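Side-chain contacts in endoglucanase (Cryptopygus antarcticus, PDB 5H4U), which hydrolyses internal beta-1,4-glucosidic linkages in carboxymethylcellulose, lichenan and barley beta-glucan, releasing mainly short cello-oligosaccharides: residues Q78-T81 / G86-F89; A92-Q97 / A105-T110; N161-R166 / N177-S182; S171-C176 / W189-F194. All blocks are in the same frame, centred on the assembly; numbering follows the deposited sequence.

Interaction 1. Residues Q78-T81 / G86-F89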
loop_
_atom_site.group_PDB
_atom_site.type_symbol
_atom_site.label_atom_id
_atom_site.label_comp_id
_atom_site.label_asym_id
_atom_site.label_seq_id
_atom_site.Cartn_x
_atom_site.Cartn_y
_atom_site.Cartn_z
ATOM N N GLN A 78 4.130 -4.989 3.088
ATOM C CA GLN A 78 2.884 -5.681 3.352
ATOM C C GLN A 78 2.238 -5.176 4.637
ATOM O O GLN A 78 2.929 -4.702 5.542
ATOM C CB GLN A 78 3.120 -7.163 3.504
ATOM C CG GLN A 78 3.324 -7.895 2.250
ATOM C CD GLN A 78 3.467 -9.348 2.560
ATOM O OE1 GLN A 78 4.459 -9.783 3.120
ATOM N NE2 GLN A 78 2.440 -10.097 2.261
ATOM N N PRO A 79 0.919 -5.326 4.735
ATOM C CA PRO A 79 0.224 -4.915 5.953
ATOM C C PRO A 79 0.517 -5.874 7.088
ATOM O O PRO A 79 0.753 -7.070 6.887
ATOM C CB PRO A 79 -1.257 -4.967 5.561
ATOM C CG PRO A 79 -1.329 -5.951 4.445
ATOM C CD PRO A 79 -0.006 -5.851 3.712
ATOM N N PHE A 80 0.479 -5.332 8.301
ATOM C CA PHE A 80 0.757 -6.113 9.489
ATOM C C PHE A 80 0.030 -5.493 10.667
ATOM O O PHE A 80 -0.802 -4.596 10.512
ATOM C CB PHE A 80 2.264 -6.212 9.720
ATOM C CG PHE A 80 2.944 -4.892 9.904
ATOM C CD1 PHE A 80 3.334 -4.140 8.808
ATOM C CD2 PHE A 80 3.273 -4.441 11.166
ATOM C CE1 PHE A 80 3.989 -2.936 8.963
ATOM C CE2 PHE A 80 3.941 -3.243 11.333
ATOM C CZ PHE A 80 4.299 -2.491 10.229
ATOM N N THR A 81 0.351 -5.991 11.852
ATOM C CA THR A 81 -0.212 -5.524 13.104
ATOM C C THR A 81 0.889 -5.313 14.125
ATOM O O THR A 81 1.907 -6.010 14.118
ATOM C CB THR A 81 -1.150 -6.541 13.707
ATOM O OG1 THR A 81 -0.388 -7.728 13.972
ATOM C CG2 THR A 81 -2.270 -6.863 12.761
ATOM N N GLY A 86 -3.534 -1.934 13.270
ATOM C CA GLY A 86 -3.067 -2.249 11.946
ATOM C C GLY A 86 -2.008 -1.272 11.471
ATOM O O GLY A 86 -1.941 -0.117 11.905
ATOM N N TYR A 87 -1.152 -1.766 10.578
ATOM C CA TYR A 87 -0.079 -0.978 9.993
ATOM C C TYR A 87 0.073 -1.373 8.538
ATOM O O TYR A 87 -0.138 -2.527 8.177
ATOM C CB TYR A 87 1.247 -1.158 10.740
ATOM C CG TYR A 87 1.241 -0.431 12.047
ATOM C CD1 TYR A 87 1.622 0.890 12.121
ATOM C CD2 TYR A 87 0.816 -1.062 13.216
ATOM C CE1 TYR A 87 1.596 1.567 13.316
ATOM C CE2 TYR A 87 0.782 -0.390 14.423
ATOM C CZ TYR A 87 1.177 0.924 14.463
ATOM O OH TYR A 87 1.145 1.609 15.656
ATOM N N GLY A 88 0.393 -0.409 7.692
ATOM C CA GLY A 88 0.599 -0.764 6.307
ATOM C C GLY A 88 0.988 0.427 5.471
ATOM O O GLY A 88 1.347 1.494 5.976
ATOM N N PHE A 89 0.916 0.209 4.175
ATOM C CA PHE A 89 1.236 1.217 3.191
ATOM C C PHE A 89 0.040 1.377 2.259
ATOM O O PHE A 89 -0.800 0.482 2.131
ATOM C CB PHE A 89 2.541 0.826 2.481
ATOM C CG PHE A 89 3.682 0.611 3.446
ATOM C CD1 PHE A 89 4.543 1.651 3.767
ATOM C CD2 PHE A 89 3.848 -0.609 4.091
ATOM C CE1 PHE A 89 5.565 1.473 4.683
ATOM C CE2 PHE A 89 4.871 -0.795 5.013
ATOM C CZ PHE A 89 5.732 0.241 5.308
#
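In the beta hairpin made by strands 80-82 and 85-94, Phe80 and Tyr87 form an antiparallel hydrogen-bonded pair and turn their side chains to the same face of the sheet. Phe80 N bonds to Tyr87 O (2.9 Å), and Tyr87 N returns a bond to Phe80 O. Next to this ladder, Pro79 CA sets a C-H...O contact against Tyr87 O at 3.3 Å. The longer strand belongs to the double-psi beta-barrel of this family 45 glycoside hydrolase, where strands 120-128 and 135-140 also pair with it. Phe80 CG stands between the backbone N and the carbonyl carbon (chi1 60°), which carries the ring across the strand gap to lie over Tyr87 CB. This methylene makes a CH-pi contact, 3.5 Å from the Phe80 centroid. The two rings themselves are near parallel, with planes 18° apart, yet so far slid that they hardly overlap. With a serine at Phe80, Tyr87 CB would probably lose the aromatic face above it, and Ile212 and Lys216 of helix 211-217 would lose a packing partner. Farther along, Gln78 O meets the edge of the Phe89 ring.

Interaction 2. Residues A92-Q97 / A105-T110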
loop_
_atom_site.group_PDB
_atom_site.type_symbol
_atom_site.label_atom_id
_atom_site.label_comp_id
_atom_site.label_asym_id
_atom_site.label_seq_id
_atom_site.Cartn_x
_atom_site.Cartn_y
_atom_site.Cartn_z
ATOM N N ALA A 92 -2.826 7.107 -1.953
ATOM C CA ALA A 92 -3.821 8.051 -1.484
ATOM C C ALA A 92 -4.059 9.109 -2.540
ATOM O O ALA A 92 -3.207 9.400 -3.383
ATOM C CB ALA A 92 -3.432 8.703 -0.156
ATOM N N SER A 93 -5.249 9.671 -2.461
ATOM C CA SER A 93 -5.753 10.727 -3.326
ATOM C C SER A 93 -6.504 11.592 -2.327
ATOM O O SER A 93 -7.660 11.312 -2.004
ATOM C CB SER A 93 -6.649 10.163 -4.412
ATOM O OG SER A 93 -6.957 11.137 -5.375
ATOM N N ILE A 94 -5.813 12.579 -1.773
ATOM C CA ILE A 94 -6.364 13.337 -0.658
ATOM C C ILE A 94 -6.802 14.719 -1.123
ATOM O O ILE A 94 -5.997 15.657 -1.146
ATOM C CB ILE A 94 -5.351 13.455 0.489
ATOM C CG1 ILE A 94 -5.019 12.080 1.047
ATOM C CG2 ILE A 94 -5.931 14.304 1.630
ATOM C CD1 ILE A 94 -3.923 12.123 2.091
ATOM N N SER A 95 -8.073 14.840 -1.503
ATOM C CA SER A 95 -8.775 16.113 -1.687
ATOM C C SER A 95 -7.874 17.201 -2.267
ATOM O O SER A 95 -7.546 18.188 -1.615
ATOM C CB SER A 95 -9.395 16.577 -0.366
ATOM N N GLY A 96 -7.450 16.986 -3.509
ATOM C CA GLY A 96 -6.634 17.975 -4.193
ATOM C C GLY A 96 -5.377 18.371 -3.446
ATOM O O GLY A 96 -5.220 19.541 -3.056
ATOM N N GLN A 97 -4.499 17.398 -3.195
ATOM C CA GLN A 97 -3.212 17.617 -2.558
ATOM C C GLN A 97 -2.113 17.060 -3.450
ATOM O O GLN A 97 -2.266 15.979 -4.025
ATOM C CB GLN A 97 -3.130 16.955 -1.168
ATOM C CG GLN A 97 -3.597 17.826 -0.011
ATOM C CD GLN A 97 -3.105 17.333 1.363
ATOM O OE1 GLN A 97 -2.243 16.459 1.455
ATOM N NE2 GLN A 97 -3.677 17.882 2.426
ATOM N N ALA A 105 3.793 10.598 3.838
ATOM C CA ALA A 105 3.046 11.038 4.993
ATOM C C ALA A 105 2.292 9.855 5.574
ATOM O O ALA A 105 1.906 8.922 4.860
ATOM C CB ALA A 105 2.079 12.151 4.620
ATOM N N CYS A 106 2.105 9.883 6.881
ATOM C CA CYS A 106 1.355 8.845 7.565
ATOM C C CYS A 106 0.013 9.352 8.049
ATOM O O CYS A 106 -0.127 10.496 8.501
ATOM C CB CYS A 106 2.118 8.264 8.750
ATOM S SG CYS A 106 3.474 7.278 8.196
ATOM N N TYR A 107 -0.956 8.470 7.984
ATOM C CA TYR A 107 -2.289 8.776 8.439
ATOM C C TYR A 107 -2.722 7.620 9.323
ATOM O O TYR A 107 -2.405 6.463 9.029
ATOM C CB TYR A 107 -3.222 8.998 7.232
ATOM C CG TYR A 107 -2.700 10.076 6.289
ATOM C CD1 TYR A 107 -1.690 9.803 5.386
ATOM C CD2 TYR A 107 -3.204 11.376 6.324
ATOM C CE1 TYR A 107 -1.205 10.771 4.560
ATOM C CE2 TYR A 107 -2.724 12.351 5.491
ATOM C CZ TYR A 107 -1.724 12.040 4.606
ATOM O OH TYR A 107 -1.232 12.991 3.738
ATOM N N GLU A 108 -3.338 7.938 10.457
ATOM C CA GLU A 108 -4.023 6.929 11.248
ATOM C C GLU A 108 -5.524 7.102 11.070
ATOM O O GLU A 108 -6.051 8.217 11.158
ATOM C CB GLU A 108 -3.636 6.959 12.719
ATOM C CG GLU A 108 -4.695 7.501 13.604
ATOM C CD GLU A 108 -4.380 7.332 15.073
ATOM O OE1 GLU A 108 -5.367 7.103 15.802
ATOM O OE2 GLU A 108 -3.188 7.374 15.490
ATOM N N MET A 109 -6.195 6.007 10.751
ATOM C CA MET A 109 -7.603 6.010 10.409
ATOM C C MET A 109 -8.366 5.081 11.339
ATOM O O MET A 109 -7.860 4.021 11.743
ATOM C CB MET A 109 -7.815 5.628 8.905
ATOM C CG MET A 109 -7.006 4.422 8.315
ATOM S SD MET A 109 -7.015 4.358 6.461
ATOM C CE MET A 109 -7.240 2.658 6.099
ATOM N N THR A 110 -9.566 5.516 11.705
ATOM C CA THR A 110 -10.527 4.696 12.415
ATOM C C THR A 110 -11.569 4.258 11.400
ATOM O O THR A 110 -12.222 5.095 10.765
ATOM C CB THR A 110 -11.200 5.447 13.561
ATOM O OG1 THR A 110 -10.199 5.959 14.439
ATOM C CG2 THR A 110 -12.092 4.490 14.350
HETATM O O HOH W 1 -1.151 15.768 3.999
#
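Tyr107 reaches from strand 106-111 toward Ile94, and nearly all of the contact lies at the far end of its ring. From CB, the side chain leaves with CG anti to the carbonyl carbon (chi1 -55°), which aims the ring at the end of strand 85-94. On the way, the ring takes Phe137 in an edge-to-face pairing and packs on Val125. Of its outer carbons, CE2 comes to 3.6 Å from Ile94 CD1, and CE1 to 3.9 Å from the same methyl. The two strands are not direct neighbours in the double-psi beta-barrel sheet: strand 120-128 pairs with each of them, and the tyrosine and isoleucine meet by approaching from opposite directions. CZ is 3.3 Å from Ile94 CD1, the methyl sitting obliquely to the ring. Ile94 itself extends CG1 anti to its carbonyl carbon and continues straight to CD1 (chi2 174°), so its terminal methyl does the touching. At the tip, Tyr107 OH hydrogen-bonds a water 2.8 Å away. That water also binds Gln97 OE1, at 2.9 Å, bridging the phenol to the turn after strand 85-94. On the same amide, Gln97 NE2 is hydrogen-bonded to Thr18 OG1.

Interaction 3. Residues N161-R166 / N177-S182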
loop_
_atom_site.group_PDB
_atom_site.type_symbol
_atom_site.label_atom_id
_atom_site.label_comp_id
_atom_site.label_asym_id
_atom_site.label_seq_id
_atom_site.Cartn_x
_atom_site.Cartn_y
_atom_site.Cartn_z
ATOM N N ASN A 161 -4.581 -11.288 -15.158
ATOM C CA ASN A 161 -5.531 -10.423 -14.481
ATOM C C ASN A 161 -5.214 -10.276 -12.997
ATOM O O ASN A 161 -6.029 -9.727 -12.247
ATOM C CB ASN A 161 -6.948 -10.978 -14.665
ATOM N N GLY A 162 -4.032 -10.722 -12.568
ATOM C CA GLY A 162 -3.719 -10.833 -11.156
ATOM C C GLY A 162 -4.313 -12.078 -10.499
ATOM O O GLY A 162 -4.876 -12.982 -11.133
ATOM N N TRP A 163 -4.116 -12.141 -9.189
ATOM C CA TRP A 163 -4.672 -13.228 -8.402
ATOM C C TRP A 163 -6.142 -12.916 -8.204
ATOM O O TRP A 163 -6.495 -11.866 -7.658
ATOM C CB TRP A 163 -3.958 -13.376 -7.069
ATOM C CG TRP A 163 -2.506 -13.657 -7.243
ATOM C CD1 TRP A 163 -1.928 -14.796 -7.721
ATOM C CD2 TRP A 163 -1.448 -12.773 -6.920
ATOM N NE1 TRP A 163 -0.571 -14.668 -7.717
ATOM C CE2 TRP A 163 -0.245 -13.435 -7.219
ATOM C CE3 TRP A 163 -1.402 -11.477 -6.410
ATOM C CZ2 TRP A 163 1.007 -12.839 -7.030
ATOM C CZ3 TRP A 163 -0.160 -10.883 -6.211
ATOM C CH2 TRP A 163 1.029 -11.565 -6.518
ATOM N N GLY A 164 -6.993 -13.811 -8.674
ATOM C CA GLY A 164 -8.420 -13.596 -8.559
ATOM C C GLY A 164 -8.883 -12.515 -9.519
ATOM O O GLY A 164 -8.366 -12.374 -10.632
ATOM N N GLN A 165 -9.804 -11.681 -9.043
ATOM C CA GLN A 165 -10.370 -10.623 -9.865
ATOM C C GLN A 165 -9.380 -9.492 -10.040
ATOM O O GLN A 165 -8.679 -9.110 -9.097
ATOM C CB GLN A 165 -11.617 -10.061 -9.197
ATOM C CG GLN A 165 -12.630 -11.096 -8.825
ATOM C CD GLN A 165 -13.515 -11.512 -9.969
ATOM O OE1 GLN A 165 -13.132 -11.422 -11.146
ATOM N NE2 GLN A 165 -14.731 -11.963 -9.630
ATOM N N ARG A 166 -9.396 -8.879 -11.219
ATOM C CA ARG A 166 -8.550 -7.713 -11.394
ATOM C C ARG A 166 -8.889 -6.651 -10.366
ATOM O O ARG A 166 -8.009 -5.906 -9.933
ATOM C CB ARG A 166 -8.717 -7.180 -12.805
ATOM C CG ARG A 166 -7.997 -5.917 -13.056
ATOM C CD ARG A 166 -7.394 -6.011 -14.393
ATOM N NE ARG A 166 -6.286 -5.081 -14.533
ATOM C CZ ARG A 166 -5.157 -5.367 -15.165
ATOM N NH1 ARG A 166 -4.213 -4.443 -15.244
ATOM N NH2 ARG A 166 -4.960 -6.580 -15.680
ATOM N N ASN A 177 -2.998 -19.481 -0.792
ATOM C CA ASN A 177 -1.955 -20.404 -1.242
ATOM C C ASN A 177 -1.521 -20.146 -2.675
ATOM O O ASN A 177 -0.413 -20.552 -3.042
ATOM C CB ASN A 177 -2.436 -21.853 -1.133
ATOM N N GLN A 178 -2.343 -19.446 -3.480
ATOM C CA GLN A 178 -1.988 -19.145 -4.860
ATOM C C GLN A 178 -0.956 -18.036 -4.970
ATOM O O GLN A 178 -0.348 -17.868 -6.033
ATOM C CB GLN A 178 -3.224 -18.774 -5.672
ATOM C CG GLN A 178 -4.265 -19.840 -5.666
ATOM C CD GLN A 178 -5.590 -19.398 -6.255
ATOM O OE1 GLN A 178 -5.662 -18.429 -7.040
ATOM N NE2 GLN A 178 -6.660 -20.147 -5.918
ATOM N N LEU A 179 -0.751 -17.308 -3.932
ATOM C CA LEU A 179 0.179 -16.205 -3.905
ATOM C C LEU A 179 1.579 -16.681 -3.576
ATOM O O LEU A 179 1.776 -17.798 -3.090
ATOM C CB LEU A 179 -0.268 -15.177 -2.874
ATOM C CG LEU A 179 -1.138 -14.147 -3.575
ATOM C CD1 LEU A 179 -2.527 -14.689 -3.944
ATOM C CD2 LEU A 179 -1.189 -12.852 -2.783
ATOM N N PRO A 180 2.587 -15.891 -3.918
ATOM C CA PRO A 180 3.946 -16.243 -3.529
ATOM C C PRO A 180 4.001 -16.374 -2.025
ATOM O O PRO A 180 3.301 -15.665 -1.305
ATOM C CB PRO A 180 4.767 -15.035 -4.005
ATOM C CG PRO A 180 3.959 -14.486 -5.116
ATOM C CD PRO A 180 2.562 -14.599 -4.619
ATOM N N THR A 181 4.868 -17.262 -1.546
ATOM C CA THR A 181 4.987 -17.446 -0.103
ATOM C C THR A 181 5.323 -16.130 0.586
ATOM O O THR A 181 4.755 -15.819 1.636
ATOM C CB THR A 181 6.035 -18.511 0.198
ATOM O OG1 THR A 181 7.169 -18.301 -0.656
ATOM C CG2 THR A 181 5.466 -19.884 -0.074
ATOM N N SER A 182 6.214 -15.330 -0.029
ATOM C CA SER A 182 6.692 -14.055 0.513
ATOM C C SER A 182 5.594 -13.043 0.772
ATOM O O SER A 182 5.852 -12.060 1.469
ATOM C CB SER A 182 7.673 -13.385 -0.451
ATOM O OG SER A 182 8.993 -13.872 -0.314
#
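Trp163 packs its indole against Leu179 and Pro180 within the long excursion between helices 152-156 and 184-191 of this family 45 glycoside hydrolase, joining two loop segments outside the barrel strands. The tryptophan side chain lies about 8 Å from that of Asp29, the inferred nucleophile, and also touches Cys152, whose disulfide partner is Cys30.

The main interaction is over the indole face. Leu179 CG stands 3.6 Å above the ring plane, over the middle of the fused system, and its two methyls spread to different parts of it. CD1 makes a CH-pi contact with the five-membered ring, 3.7 Å from its centroid and 22° off the normal, while CD2 comes to 3.9 Å from Trp163 CE3 on the six-membered side. With CG anti to the Trp163 carbonyl carbon (chi1 -60°) the indole points at Leu179, and chi2 of -70° turns its face to the leucine.

Apolar packing continues with Pro180, which crosses the indole obliquely and brings CD to 3.4 Å from Trp163 CZ2. The proline also rests on Trp156, linking the indole to helix 152-156, and Ala158 and Ile170 are further neighbours of Trp163.

Polar contact between the segments is slight. The backbone carbonyl of Leu179 turns to another partner, accepting a hydrogen bond from Arg184 NE at the start of helix 184-191. The carbonyl of the preceding residue approaches the pyrrole nitrogen obliquely, with Gln178 O at 3.6 Å from Trp163 NE1, too far to count as a hydrogen bond.

Interaction 4. Residues S171-C176 / W189-F194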
loop_
_atom_site.group_PDB
_atom_site.type_symbol
_atom_site.label_atom_id
_atom_site.label_comp_id
_atom_site.label_asym_id
_atom_site.label_seq_id
_atom_site.Cartn_x
_atom_site.Cartn_y
_atom_site.Cartn_z
ATOM N N SER A 171 -11.084 -14.316 -3.200
ATOM C CA SER A 171 -12.305 -14.312 -2.398
ATOM C C SER A 171 -12.168 -15.053 -1.083
ATOM O O SER A 171 -12.960 -14.810 -0.167
ATOM C CB SER A 171 -13.463 -14.971 -3.149
ATOM O OG SER A 171 -13.769 -14.300 -4.340
ATOM N N SER A 172 -11.168 -15.906 -0.947
ATOM C CA SER A 172 -11.115 -16.813 0.172
ATOM C C SER A 172 -9.693 -16.855 0.669
ATOM O O SER A 172 -8.748 -16.805 -0.121
ATOM C CB SER A 172 -11.545 -18.208 -0.251
ATOM O OG SER A 172 -12.824 -18.130 -0.845
ATOM N N GLN A 173 -9.560 -16.989 1.978
ATOM C CA GLN A 173 -8.257 -17.215 2.553
ATOM C C GLN A 173 -7.647 -18.504 2.030
ATOM O O GLN A 173 -6.414 -18.604 1.968
ATOM C CB GLN A 173 -8.426 -17.256 4.071
ATOM C CG GLN A 173 -7.152 -17.394 4.872
ATOM C CD GLN A 173 -6.716 -18.837 5.001
ATOM O OE1 GLN A 173 -7.517 -19.760 4.849
ATOM N NE2 GLN A 173 -5.437 -19.042 5.249
ATOM N N SER A 174 -8.480 -19.459 1.568
ATOM C CA SER A 174 -7.960 -20.676 0.941
ATOM C C SER A 174 -7.129 -20.351 -0.298
ATOM O O SER A 174 -6.105 -20.998 -0.554
ATOM C CB SER A 174 -9.099 -21.638 0.579
ATOM O OG SER A 174 -9.738 -21.305 -0.649
ATOM N N GLU A 175 -7.527 -19.332 -1.058
ATOM C CA GLU A 175 -6.757 -18.947 -2.229
ATOM C C GLU A 175 -5.493 -18.163 -1.894
ATOM O O GLU A 175 -4.710 -17.872 -2.817
ATOM C CB GLU A 175 -7.620 -18.168 -3.220
ATOM C CG GLU A 175 -8.771 -18.966 -3.770
ATOM C CD GLU A 175 -9.840 -18.108 -4.402
ATOM O OE1 GLU A 175 -10.674 -17.583 -3.641
ATOM O OE2 GLU A 175 -9.840 -17.932 -5.657
ATOM N N CYS A 176 -5.231 -17.857 -0.619
ATOM C CA CYS A 176 -3.939 -17.255 -0.299
ATOM C C CYS A 176 -2.773 -18.162 -0.689
ATOM O O CYS A 176 -1.685 -17.656 -0.958
ATOM C CB CYS A 176 -3.877 -16.895 1.184
ATOM S SG CYS A 176 -4.593 -15.260 1.595
ATOM N N TRP A 189 -3.485 -11.425 6.441
ATOM C CA TRP A 189 -3.924 -10.269 7.213
ATOM C C TRP A 189 -5.280 -9.754 6.735
ATOM O O TRP A 189 -6.112 -9.328 7.542
ATOM C CB TRP A 189 -2.851 -9.202 7.100
ATOM C CG TRP A 189 -3.050 -7.936 7.833
ATOM C CD1 TRP A 189 -2.551 -7.607 9.054
ATOM C CD2 TRP A 189 -3.734 -6.774 7.341
ATOM N NE1 TRP A 189 -2.910 -6.318 9.364
ATOM C CE2 TRP A 189 -3.634 -5.787 8.327
ATOM C CE3 TRP A 189 -4.435 -6.487 6.166
ATOM C CZ2 TRP A 189 -4.209 -4.533 8.180
ATOM C CZ3 TRP A 189 -5.003 -5.251 6.023
ATOM C CH2 TRP A 189 -4.893 -4.287 7.023
ATOM N N ARG A 190 -5.538 -9.834 5.432
ATOM C CA ARG A 190 -6.793 -9.325 4.903
ATOM C C ARG A 190 -8.004 -10.100 5.439
ATOM O O ARG A 190 -9.095 -9.528 5.592
ATOM C CB ARG A 190 -6.746 -9.367 3.379
ATOM C CG ARG A 190 -8.033 -9.003 2.705
ATOM C CD ARG A 190 -8.044 -9.521 1.304
ATOM N NE ARG A 190 -9.391 -9.523 0.760
ATOM C CZ ARG A 190 -9.711 -9.992 -0.436
ATOM N NH1 ARG A 190 -8.785 -10.489 -1.242
ATOM N NH2 ARG A 190 -10.968 -9.968 -0.815
ATOM N N PHE A 191 -7.834 -11.390 5.733
ATOM C CA PHE A 191 -8.928 -12.203 6.223
ATOM C C PHE A 191 -8.937 -12.374 7.729
ATOM O O PHE A 191 -9.934 -12.870 8.267
ATOM C CB PHE A 191 -8.896 -13.582 5.565
ATOM C CG PHE A 191 -9.074 -13.534 4.099
ATOM C CD1 PHE A 191 -10.339 -13.350 3.580
ATOM C CD2 PHE A 191 -8.002 -13.643 3.239
ATOM C CE1 PHE A 191 -10.544 -13.287 2.237
ATOM C CE2 PHE A 191 -8.206 -13.578 1.880
ATOM C CZ PHE A 191 -9.482 -13.400 1.380
ATOM N N GLY A 192 -7.880 -11.955 8.423
ATOM C CA GLY A 192 -7.876 -12.093 9.864
ATOM C C GLY A 192 -8.176 -10.791 10.574
ATOM O O GLY A 192 -9.326 -10.533 10.942
ATOM N N TRP A 193 -7.177 -9.914 10.675
ATOM C CA TRP A 193 -7.380 -8.642 11.357
ATOM C C TRP A 193 -8.314 -7.742 10.565
ATOM O O TRP A 193 -9.150 -7.034 11.142
ATOM C CB TRP A 193 -6.031 -7.957 11.553
ATOM C CG TRP A 193 -6.040 -6.640 12.305
ATOM C CD1 TRP A 193 -5.658 -6.446 13.601
ATOM C CD2 TRP A 193 -6.400 -5.340 11.804
ATOM N NE1 TRP A 193 -5.761 -5.123 13.940
ATOM C CE2 TRP A 193 -6.225 -4.422 12.862
ATOM C CE3 TRP A 193 -6.868 -4.868 10.573
ATOM C CZ2 TRP A 193 -6.499 -3.063 12.732
ATOM C CZ3 TRP A 193 -7.152 -3.529 10.447
ATOM C CH2 TRP A 193 -6.959 -2.635 11.521
ATOM N N PHE A 194 -8.181 -7.763 9.236
ATOM C CA PHE A 194 -8.943 -6.931 8.320
ATOM C C PHE A 194 -10.323 -7.502 8.024
ATOM O O PHE A 194 -11.179 -6.784 7.515
ATOM C CB PHE A 194 -8.126 -6.778 7.036
ATOM C CG PHE A 194 -8.616 -5.720 6.090
ATOM C CD1 PHE A 194 -8.311 -4.377 6.297
ATOM C CD2 PHE A 194 -9.354 -6.069 4.976
ATOM C CE1 PHE A 194 -8.733 -3.407 5.408
ATOM C CE2 PHE A 194 -9.788 -5.095 4.099
ATOM C CZ PHE A 194 -9.465 -3.756 4.316
#
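The Phe191 ring is sandwiched between backbone and side chain: over one face lies Gln173 N, 3.6 Å above the plane and over its centre, and against the opposite face lies Arg190 CD, offset toward the rim. The Ser172 carbonyl carbon shares the first face, 3.5 Å from Phe191 CZ. At the edge, near the ring plane, Cys176 SG is 5.1 Å from the Phe191 centroid. Arg190 runs out fully extended alongside the ring, so that Phe191 CZ sits over the centre of its guanidinium face, while NH1 and NH2 are held by Ile170 O and Asn196 OD1. Gln173 adds a looser CH-pi contact, CB standing 4.1 Å from the Phe191 centroid. Its CG is anti to the backbone N (chi1 -176°) and the chain then bends at chi2, leading the amide off the ring to bind Asn188 OD1 through NE2. Replacing Phe191 by an alanine would probably open a gap between Gln173 and Arg190 and leave the sulfur of Cys176 without its aromatic neighbour. Cys176 is bonded to Cys187, tying the 3-10 segment that begins at Gln173 to helix 184-191, and the Phe191 ring, its edge to Cys176 SG, adds a cysteine sulfur-aromatic contact beside that disulfide.

Interactions 1 and 2 follow one another along strand 85-94, their centres 15 Å apart. Neither touches the inferred catalytic residues, but the side chains of Phe89 and Ile94 each lie about 10 Å from that of Asp138, the inferred proton donor. Interactions 3 and 4, with centres 12 Å apart, alternate along the chain and build the region around helix 184-191; interaction 3 approaches Asp29, whereas interaction 4 is away from the active site. The barrel hairpin and this outer region meet where Trp189 NE1 packs against Phe80 O, 3.0 Å away, and Thr81 packs on Trp193. Interactions 2 and 3 lie on opposite sides of the chain's centre, 27 Å between centres.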